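Local structure of probable TonB-dependent receptor (Pseudomonas aeruginosa, 4K3F) at residues E3-A8 and Q213-A218; V7-V12 and E16-V21; V104-D109 and R115-L120. The protein probably binds methionine in the periplasm as a solute-binding lipoprotein of the NlpA family, and here holds selenomethionine in its ligand pocket. All coordinates share one frame; numbering follows the deposited sequence. Where two conformers were deposited one is given.

In the fold
The chain enters the fold along strand 3-9, from which contacts 1 and 2 both start. Contact 2 closes first, over only three intervening residues, where the strand passes into helix 11-26 and the helix folds back against it. Contact 3 follows in series: it closes a five-residue gap between strand 103-107 and helix 110-122, in the other sheet and on the opposite side of the chain's centre. Contact 1 closes last, bringing helix 210-218 back to strand 3-9 across 204 residues, with contact 3 nested inside that loop. Contacts 1 and 2 share V7 and touch through L215, L18 and V21, whereas contact 3 stays about 16 Å and 11 Å from them, nearest atoms.

Contact 1 (E3-A8 and Q213-A218)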
loop_
_atom_site.group_PDB
_atom_site.type_symbol
_atom_site.label_atom_id
_atom_site.label_comp_id
_atom_site.label_asym_id
_atom_site.label_seq_id
_atom_site.Cartn_x
_atom_site.Cartn_y
_atom_site.Cartn_z
ATOM N N GLU A 3 16.052 14.118 -19.801
ATOM C CA GLU A 3 14.596 14.247 -19.743
ATOM C C GLU A 3 14.199 14.356 -18.243
ATOM O O GLU A 3 14.590 13.523 -17.437
ATOM C CB GLU A 3 13.873 13.042 -20.362
ATOM C CG GLU A 3 13.963 12.877 -21.901
ATOM C CD GLU A 3 13.756 11.452 -22.476
ATOM O OE1 GLU A 3 13.919 10.410 -21.783
ATOM O OE2 GLU A 3 13.466 11.365 -23.690
ATOM N N SER A 4 13.435 15.366 -17.886
ATOM C CA SER A 4 12.889 15.512 -16.538
ATOM C C SER A 4 11.750 14.538 -16.281
ATOM O O SER A 4 10.857 14.397 -17.116
ATOM C CB SER A 4 12.328 16.923 -16.376
ATOM O OG SER A 4 11.785 17.117 -15.086
ATOM N N LEU A 5 11.710 13.953 -15.089
ATOM C CA LEU A 5 10.608 13.029 -14.721
ATOM C C LEU A 5 10.322 13.218 -13.260
ATOM O O LEU A 5 11.139 12.895 -12.425
ATOM C CB LEU A 5 10.955 11.571 -15.051
ATOM C CG LEU A 5 9.896 10.532 -14.758
ATOM C CD1 LEU A 5 8.653 10.807 -15.579
ATOM C CD2 LEU A 5 10.467 9.155 -15.087
ATOM N N THR A 6 9.171 13.794 -12.934
ATOM C CA THR A 6 8.874 14.096 -11.543
ATOM C C THR A 6 7.880 13.051 -10.999
ATOM O O THR A 6 6.893 12.760 -11.643
ATOM C CB THR A 6 8.285 15.518 -11.398
ATOM O OG1 THR A 6 7.168 15.660 -12.273
ATOM C CG2 THR A 6 9.343 16.564 -11.724
ATOM N N VAL A 7 8.161 12.501 -9.813
ATOM C CA VAL A 7 7.407 11.363 -9.244
ATOM C C VAL A 7 7.082 11.609 -7.773
ATOM O O VAL A 7 7.995 11.838 -6.957
ATOM C CB VAL A 7 8.185 10.034 -9.365
ATOM C CG1 VAL A 7 7.330 8.873 -8.927
ATOM C CG2 VAL A 7 8.606 9.798 -10.797
ATOM N N ALA A 8 5.785 11.612 -7.455
ATOM C CA ALA A 8 5.362 11.680 -6.049
ATOM C C ALA A 8 5.379 10.286 -5.431
ATOM O O ALA A 8 4.921 9.318 -6.049
ATOM C CB ALA A 8 3.950 12.213 -5.977
ATOM N N GLN A 213 9.067 4.882 -19.685
ATOM C CA GLN A 213 9.397 3.497 -19.960
ATOM C C GLN A 213 10.723 3.118 -19.318
ATOM O O GLN A 213 10.862 1.981 -18.835
ATOM C CB GLN A 213 9.506 3.217 -21.460
ATOM C CG GLN A 213 8.205 3.302 -22.255
ATOM C CD GLN A 213 8.424 3.072 -23.792
ATOM O OE1 GLN A 213 9.528 3.250 -24.352
ATOM N NE2 GLN A 213 7.359 2.659 -24.460
ATOM N N LYS A 214 11.688 4.031 -19.352
ATOM C CA LYS A 214 13.002 3.754 -18.728
ATOM C C LYS A 214 12.800 3.577 -17.233
ATOM O O LYS A 214 13.380 2.669 -16.662
ATOM C CB LYS A 214 13.946 4.875 -19.022
ATOM C CG LYS A 214 14.464 4.839 -20.447
ATOM C CD LYS A 214 15.251 6.064 -20.824
ATOM C CE LYS A 214 15.935 5.880 -22.186
ATOM N NZ LYS A 214 16.442 7.196 -22.612
ATOM N N LEU A 215 11.999 4.437 -16.590
ATOM C CA LEU A 215 11.726 4.237 -15.153
ATOM C C LEU A 215 11.079 2.902 -14.876
ATOM O O LEU A 215 11.491 2.187 -13.966
ATOM C CB LEU A 215 10.860 5.358 -14.579
ATOM C CG LEU A 215 10.447 5.245 -13.085
ATOM C CD1 LEU A 215 11.598 5.132 -12.107
ATOM C CD2 LEU A 215 9.584 6.432 -12.673
ATOM N N ALA A 216 10.017 2.571 -15.633
ATOM C CA ALA A 216 9.335 1.287 -15.487
ATOM C C ALA A 216 10.326 0.095 -15.589
ATOM O O ALA A 216 10.285 -0.842 -14.785
ATOM C CB ALA A 216 8.186 1.160 -16.506
ATOM N N LYS A 217 11.222 0.128 -16.588
ATOM C CA LYS A 217 12.182 -0.934 -16.788
ATOM C C LYS A 217 13.156 -0.997 -15.619
ATOM O O LYS A 217 13.465 -2.079 -15.157
ATOM C CB LYS A 217 12.939 -0.748 -18.109
ATOM C CG LYS A 217 13.967 -1.834 -18.394
ATOM C CD LYS A 217 14.295 -1.905 -19.887
ATOM C CE LYS A 217 15.655 -2.536 -20.161
ATOM N NZ LYS A 217 16.159 -2.130 -21.504
ATOM N N ALA A 218 13.635 0.146 -15.149
ATOM C CA ALA A 218 14.570 0.188 -14.001
ATOM C C ALA A 218 13.936 -0.393 -12.760
ATOM O O ALA A 218 14.596 -1.044 -11.947
ATOM C CB ALA A 218 15.035 1.613 -13.726
#
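L5 and L215 share a rotamer: in each, CG stands anti to the backbone N (chi1 -178° and 178°) and the branch then turns so that a CD2 methyl leads toward the partner. The two methyls, CD2 of L5 and CD2 of L215, meet at 3.7 Å with the side chains oblique to one another, and L5 CD2 also lies 3.9 Å from L215 CB. V7, one strand repeat further on, adds its CG2 methyl at 4.0 Å from the same L215 CD2, which thus rests against both strand residues. Leucine and valine suit these places because their branched ends fill buried space without polar atoms to satisfy. L25 and V21 of helix 11-26 also pack on L215.

At the outer end E3 and K214 run across each other at about a right angle. E3 OE1 stays 4.2 Å from K214 NZ, too far for a salt bridge, though the opposite charges probably attract. The ammonium is instead paired with D210 and bonded to the carbonyl of E28. Segment 213-218 crosses strand 3-8 at -59°, and helix 210-218 so packs on the sheet as a helix layer of the alpha/beta lobe in a periplasmic binding protein fold.

Contact 2 (V7-V12 and E16-V21); sequences VAATPV and EILNVV
E16 meets the start of its own helix through both backbone and side chain. Its N reaches back five residues to the carbonyl O of P11 in a weak hydrogen bond of 3.5 Å, bent to 134° at the hydrogen. P11 has no N-H to give, but its carbonyl oxygen accepts this bond, and the CG of E16 lies against that same oxygen, also at 3.5 Å. Beyond CG the glutamate is extended, and it lays its carboxylate over the fork of V12: OE1 lies 3.7 Å from V12 CG1, while OE2 lies 3.8 Å from V12 CG2. These are contacts with methyl groups, which add packing but give the carboxylate no bond; its polar partner is the hydroxyl of Y232, hydrogen-bonded to OE1. A long acidic chain fits the place, since its aliphatic part can cover the turn while its end meets that hydroxyl.

Two residues on, L18 points back to the strand. With CG anti to the carbonyl carbon (chi1 -65°) and an extended second torsion, its CD1 methyl settles between V7 CG1 at 3.7 Å and A9 CB at 3.8 Å. The short side chain of A9 allows the leucine close to the strand backbone, and V7 supplies the methyl that its contact with L215 does not use. The other branch of L18, CD2, packs on L215, while I34 of strand 30-36 touches the leucine as well. Parallel neighbours 3-9 and 30-36, joined through helix 11-26, make a beta-alpha-beta crossover, the unit that recurs in alpha/beta folds.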
loop_
_atom_site.group_PDB
_atom_site.type_symbol
_atom_site.label_atom_id
_atom_site.label_comp_id
_atom_site.label_asym_id
_atom_site.label_seq_id
_atom_site.Cartn_x
_atom_site.Cartn_y
_atom_site.Cartn_z
ATOM N N VAL A 7 8.161 12.501 -9.813
ATOM C CA VAL A 7 7.407 11.363 -9.244
ATOM C C VAL A 7 7.082 11.609 -7.773
ATOM O O VAL A 7 7.995 11.838 -6.957
ATOM C CB VAL A 7 8.185 10.034 -9.365
ATOM C CG1 VAL A 7 7.330 8.873 -8.927
ATOM C CG2 VAL A 7 8.606 9.798 -10.797
ATOM N N ALA A 8 5.785 11.612 -7.455
ATOM C CA ALA A 8 5.362 11.680 -6.049
ATOM C C ALA A 8 5.379 10.286 -5.431
ATOM O O ALA A 8 4.921 9.318 -6.049
ATOM C CB ALA A 8 3.950 12.213 -5.977
ATOM N N ALA A 9 5.830 10.182 -4.188
ATOM C CA ALA A 9 5.943 8.882 -3.527
ATOM C C ALA A 9 5.786 8.986 -2.034
ATOM O O ALA A 9 6.159 10.010 -1.461
ATOM C CB ALA A 9 7.293 8.284 -3.815
ATOM N N THR A 10 5.260 7.938 -1.408
ATOM C CA THR A 10 5.279 7.843 0.059
ATOM C C THR A 10 6.729 7.499 0.467
ATOM O O THR A 10 7.556 7.006 -0.319
ATOM C CB THR A 10 4.273 6.789 0.612
ATOM O OG1 THR A 10 4.280 5.644 -0.266
ATOM C CG2 THR A 10 2.861 7.374 0.614
ATOM N N PRO A 11 7.100 7.839 1.697
ATOM C CA PRO A 11 8.540 7.817 1.990
ATOM C C PRO A 11 9.167 6.428 2.035
ATOM O O PRO A 11 10.290 6.263 1.577
ATOM C CB PRO A 11 8.609 8.442 3.393
ATOM C CG PRO A 11 7.407 9.286 3.478
ATOM C CD PRO A 11 6.347 8.511 2.765
ATOM N N VAL A 12 8.431 5.438 2.546
ATOM C CA VAL A 12 8.989 4.101 2.757
ATOM C C VAL A 12 7.933 3.070 2.393
ATOM O O VAL A 12 6.853 3.090 2.960
ATOM C CB VAL A 12 9.444 3.853 4.233
ATOM C CG1 VAL A 12 10.047 2.467 4.397
ATOM C CG2 VAL A 12 10.434 4.898 4.717
ATOM N N GLU A 16 12.417 5.475 -1.083
ATOM C CA GLU A 16 13.715 4.811 -0.915
ATOM C C GLU A 16 14.049 4.055 -2.217
ATOM O O GLU A 16 15.151 4.145 -2.730
ATOM C CB GLU A 16 13.696 3.866 0.284
ATOM C CG GLU A 16 13.405 4.567 1.606
ATOM C CD GLU A 16 13.644 3.689 2.842
ATOM O OE1 GLU A 16 13.340 2.491 2.818
ATOM O OE2 GLU A 16 14.072 4.236 3.867
ATOM N N ILE A 17 13.097 3.277 -2.713
ATOM C CA ILE A 17 13.287 2.568 -3.978
ATOM C C ILE A 17 13.664 3.520 -5.099
ATOM O O ILE A 17 14.594 3.264 -5.878
ATOM C CB ILE A 17 12.001 1.783 -4.339
ATOM C CG1 ILE A 17 11.826 0.608 -3.368
ATOM C CG2 ILE A 17 12.030 1.304 -5.795
ATOM C CD1 ILE A 17 10.437 -0.029 -3.407
ATOM N N LEU A 18 12.912 4.620 -5.211
ATOM C CA LEU A 18 13.194 5.619 -6.220
ATOM C C LEU A 18 14.582 6.264 -6.088
ATOM O O LEU A 18 15.235 6.475 -7.128
ATOM C CB LEU A 18 12.068 6.660 -6.290
ATOM C CG LEU A 18 10.711 6.120 -6.760
ATOM C CD1 LEU A 18 9.684 7.225 -6.577
ATOM C CD2 LEU A 18 10.696 5.636 -8.199
ATOM N N ASN A 19 15.055 6.510 -4.856
ATOM C CA ASN A 19 16.403 7.064 -4.654
ATOM C C ASN A 19 17.511 6.109 -5.200
ATOM O O ASN A 19 18.520 6.552 -5.734
ATOM C CB ASN A 19 16.682 7.318 -3.169
ATOM C CG ASN A 19 15.928 8.516 -2.606
ATOM O OD1 ASN A 19 15.741 9.502 -3.270
ATOM N ND2 ASN A 19 15.568 8.429 -1.329
ATOM N N VAL A 20 17.260 4.811 -5.079
ATOM C CA VAL A 20 18.222 3.792 -5.538
ATOM C C VAL A 20 18.178 3.659 -7.060
ATOM O O VAL A 20 19.198 3.360 -7.653
ATOM C CB VAL A 20 17.946 2.470 -4.788
ATOM C CG1 VAL A 20 18.740 1.303 -5.322
ATOM C CG2 VAL A 20 18.241 2.697 -3.304
ATOM N N VAL A 21 17.007 3.904 -7.683
ATOM C CA VAL A 21 16.924 3.791 -9.163
ATOM C C VAL A 21 17.443 5.055 -9.809
ATOM O O VAL A 21 17.836 5.017 -10.975
ATOM C CB VAL A 21 15.536 3.467 -9.810
ATOM C CG1 VAL A 21 15.062 2.090 -9.473
ATOM C CG2 VAL A 21 14.485 4.491 -9.507
#

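Contact 3 (V104-D109 and R115-L120). With MSE (selenomethionine), chain B.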
loop_
_atom_site.group_PDB
_atom_site.type_symbol
_atom_site.label_atom_id
_atom_site.label_comp_id
_atom_site.label_asym_id
_atom_site.label_seq_id
_atom_site.Cartn_x
_atom_site.Cartn_y
_atom_site.Cartn_z
ATOM N N VAL A 104 -10.983 -3.382 16.932
ATOM C CA VAL A 104 -10.069 -3.661 15.808
ATOM C C VAL A 104 -10.238 -2.555 14.778
ATOM O O VAL A 104 -11.307 -2.419 14.167
ATOM C CB VAL A 104 -10.398 -5.033 15.204
ATOM C CG1 VAL A 104 -9.499 -5.365 14.044
ATOM C CG2 VAL A 104 -10.263 -6.110 16.276
ATOM N N VAL A 105 -9.187 -1.770 14.572
ATOM C CA VAL A 105 -9.272 -0.639 13.661
ATOM C C VAL A 105 -8.676 -1.024 12.299
ATOM O O VAL A 105 -7.669 -1.733 12.222
ATOM C CB VAL A 105 -8.657 0.653 14.250
ATOM C CG1 VAL A 105 -7.158 0.510 14.491
ATOM C CG2 VAL A 105 -8.986 1.846 13.386
ATOM N N ILE A 106 -9.348 -0.577 11.252
ATOM C CA ILE A 106 -8.920 -0.834 9.876
ATOM C C ILE A 106 -9.001 0.483 9.095
ATOM O O ILE A 106 -9.615 1.437 9.544
ATOM C CB ILE A 106 -9.833 -1.921 9.233
ATOM C CG1 ILE A 106 -11.234 -1.390 8.967
ATOM C CG2 ILE A 106 -9.838 -3.193 10.097
ATOM C CD1 ILE A 106 -12.182 -2.369 8.293
ATOM N N PRO A 107 -8.384 0.536 7.928
ATOM C CA PRO A 107 -8.527 1.756 7.134
ATOM C C PRO A 107 -9.957 2.046 6.687
ATOM O O PRO A 107 -10.738 1.142 6.473
ATOM C CB PRO A 107 -7.627 1.491 5.909
ATOM C CG PRO A 107 -6.629 0.479 6.392
ATOM C CD PRO A 107 -7.401 -0.409 7.344
ATOM N N ASN A 108 -10.267 3.311 6.548
ATOM C CA ASN A 108 -11.648 3.731 6.216
ATOM C C ASN A 108 -11.873 4.006 4.727
ATOM O O ASN A 108 -12.962 4.409 4.334
ATOM C CB ASN A 108 -12.109 4.918 7.065
ATOM C CG ASN A 108 -11.349 6.206 6.783
ATOM O OD1 ASN A 108 -10.446 6.273 5.955
ATOM N ND2 ASN A 108 -11.801 7.272 7.407
ATOM N N ASP A 109 -10.876 3.743 3.887
ATOM C CA ASP A 109 -11.088 3.833 2.441
ATOM C C ASP A 109 -11.580 2.464 1.899
ATOM O O ASP A 109 -11.345 1.415 2.489
ATOM C CB ASP A 109 -9.823 4.271 1.682
ATOM C CG ASP A 109 -8.715 3.307 1.829
ATOM O OD1 ASP A 109 -8.077 3.267 2.905
ATOM O OD2 ASP A 109 -8.460 2.569 0.873
ATOM N N ARG A 115 -9.808 -4.959 2.085
ATOM C CA ARG A 115 -8.619 -5.771 2.231
ATOM C C ARG A 115 -8.387 -6.232 3.694
ATOM O O ARG A 115 -8.092 -7.397 3.950
ATOM C CB ARG A 115 -7.460 -4.941 1.740
ATOM C CG ARG A 115 -6.100 -5.454 2.035
ATOM C CD ARG A 115 -5.094 -4.421 1.565
ATOM N NE ARG A 115 -3.825 -5.055 1.432
ATOM C CZ ARG A 115 -2.712 -4.442 1.055
ATOM N NH1 ARG A 115 -2.713 -3.128 0.830
ATOM N NH2 ARG A 115 -1.614 -5.142 0.955
ATOM N N ALA A 116 -8.528 -5.291 4.629
ATOM C CA ALA A 116 -8.394 -5.583 6.042
ATOM C C ALA A 116 -9.440 -6.578 6.497
ATOM O O ALA A 116 -9.110 -7.537 7.202
ATOM C CB ALA A 116 -8.496 -4.296 6.854
ATOM N N LEU A 117 -10.710 -6.377 6.062
ATOM C CA LEU A 117 -11.768 -7.313 6.446
ATOM C C LEU A 117 -11.470 -8.718 5.887
ATOM O O LEU A 117 -11.737 -9.733 6.545
ATOM C CB LEU A 117 -13.122 -6.825 5.960
ATOM C CG LEU A 117 -13.654 -5.598 6.694
ATOM C CD1 LEU A 117 -14.875 -5.030 5.974
ATOM C CD2 LEU A 117 -14.013 -5.965 8.128
ATOM N N LEU A 118 -10.943 -8.777 4.669
ATOM C CA LEU A 118 -10.574 -10.074 4.085
ATOM C C LEU A 118 -9.468 -10.785 4.864
ATOM O O LEU A 118 -9.503 -12.009 4.998
ATOM C CB LEU A 118 -10.175 -9.919 2.612
ATOM C CG LEU A 118 -11.350 -9.606 1.675
ATOM C CD1 LEU A 118 -10.834 -9.373 0.266
ATOM C CD2 LEU A 118 -12.376 -10.708 1.645
ATOM N N LEU A 119 -8.505 -10.034 5.389
ATOM C CA LEU A 119 -7.465 -10.613 6.250
ATOM C C LEU A 119 -8.112 -11.125 7.537
ATOM O O LEU A 119 -7.785 -12.225 8.011
ATOM C CB LEU A 119 -6.353 -9.584 6.573
ATOM C CG LEU A 119 -5.263 -10.127 7.502
ATOM C CD1 LEU A 119 -4.615 -11.400 6.926
ATOM C CD2 LEU A 119 -4.230 -9.054 7.834
ATOM N N LEU A 120 -9.027 -10.354 8.132
ATOM C CA LEU A 120 -9.729 -10.837 9.342
ATOM C C LEU A 120 -10.493 -12.136 9.031
ATOM O O LEU A 120 -10.565 -13.073 9.867
ATOM C CB LEU A 120 -10.690 -9.791 9.910
ATOM C CG LEU A 120 -10.013 -8.530 10.423
ATOM C CD1 LEU A 120 -11.028 -7.452 10.833
ATOM C CD2 LEU A 120 -9.111 -8.860 11.592
HETATM N N MSE B 300 1.678 0.862 0.115
HETATM C CA MSE B 300 0.241 0.679 0.468
HETATM C C MSE B 300 -0.015 -0.824 0.497
HETATM O O MSE B 300 0.448 -1.541 -0.396
HETATM O OXT MSE B 300 -0.695 -1.320 1.403
HETATM C CB MSE B 300 -0.691 1.372 -0.540
HETATM C CG MSE B 300 -2.150 1.221 -0.178
HETATM SE SE MSE B 300 -3.285 1.971 -1.596
HETATM C CE MSE B 300 -2.872 3.803 -1.401
#
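I106 and A116 form the tight centre of a beta-alpha unit in which strand 103-107 leads into helix 110-122, with D109 as the helix N-cap. The axes of 104-107 and 115-120 pass 8.4 Å apart, and the small A116 methyl permits this: A116 CB touches I106 CB at 3.6 Å. A116 CB also lies 4.1 Å from P107 CD. I106 CG2 lies against the same methyl, while CG1, between backbone N and carbonyl carbon (chi1 71°), carries I106 CD1 across L117 at about a right angle, 3.9 Å from L117 CG.

Toward the far end of the helix the fit is looser. V104 and L120 reach out tip to tip, V104 CG1 to L120 CD1 at 4.1 Å; M167 and I150 fill in around L120. One residue before A116, R115 takes no part in this packing; with CG anti to the backbone N (chi1 168°), its chain runs extended to the ligand. A salt bridge to E190 and a cation-pi contact to Y196 should hold its guanidinium. Arginine suits a carboxylate partner: selenomethionine's C lies in the guanidinium plane at its edge, and R115 NH1 donates to OXT at 2.8 Å, bent to 133°.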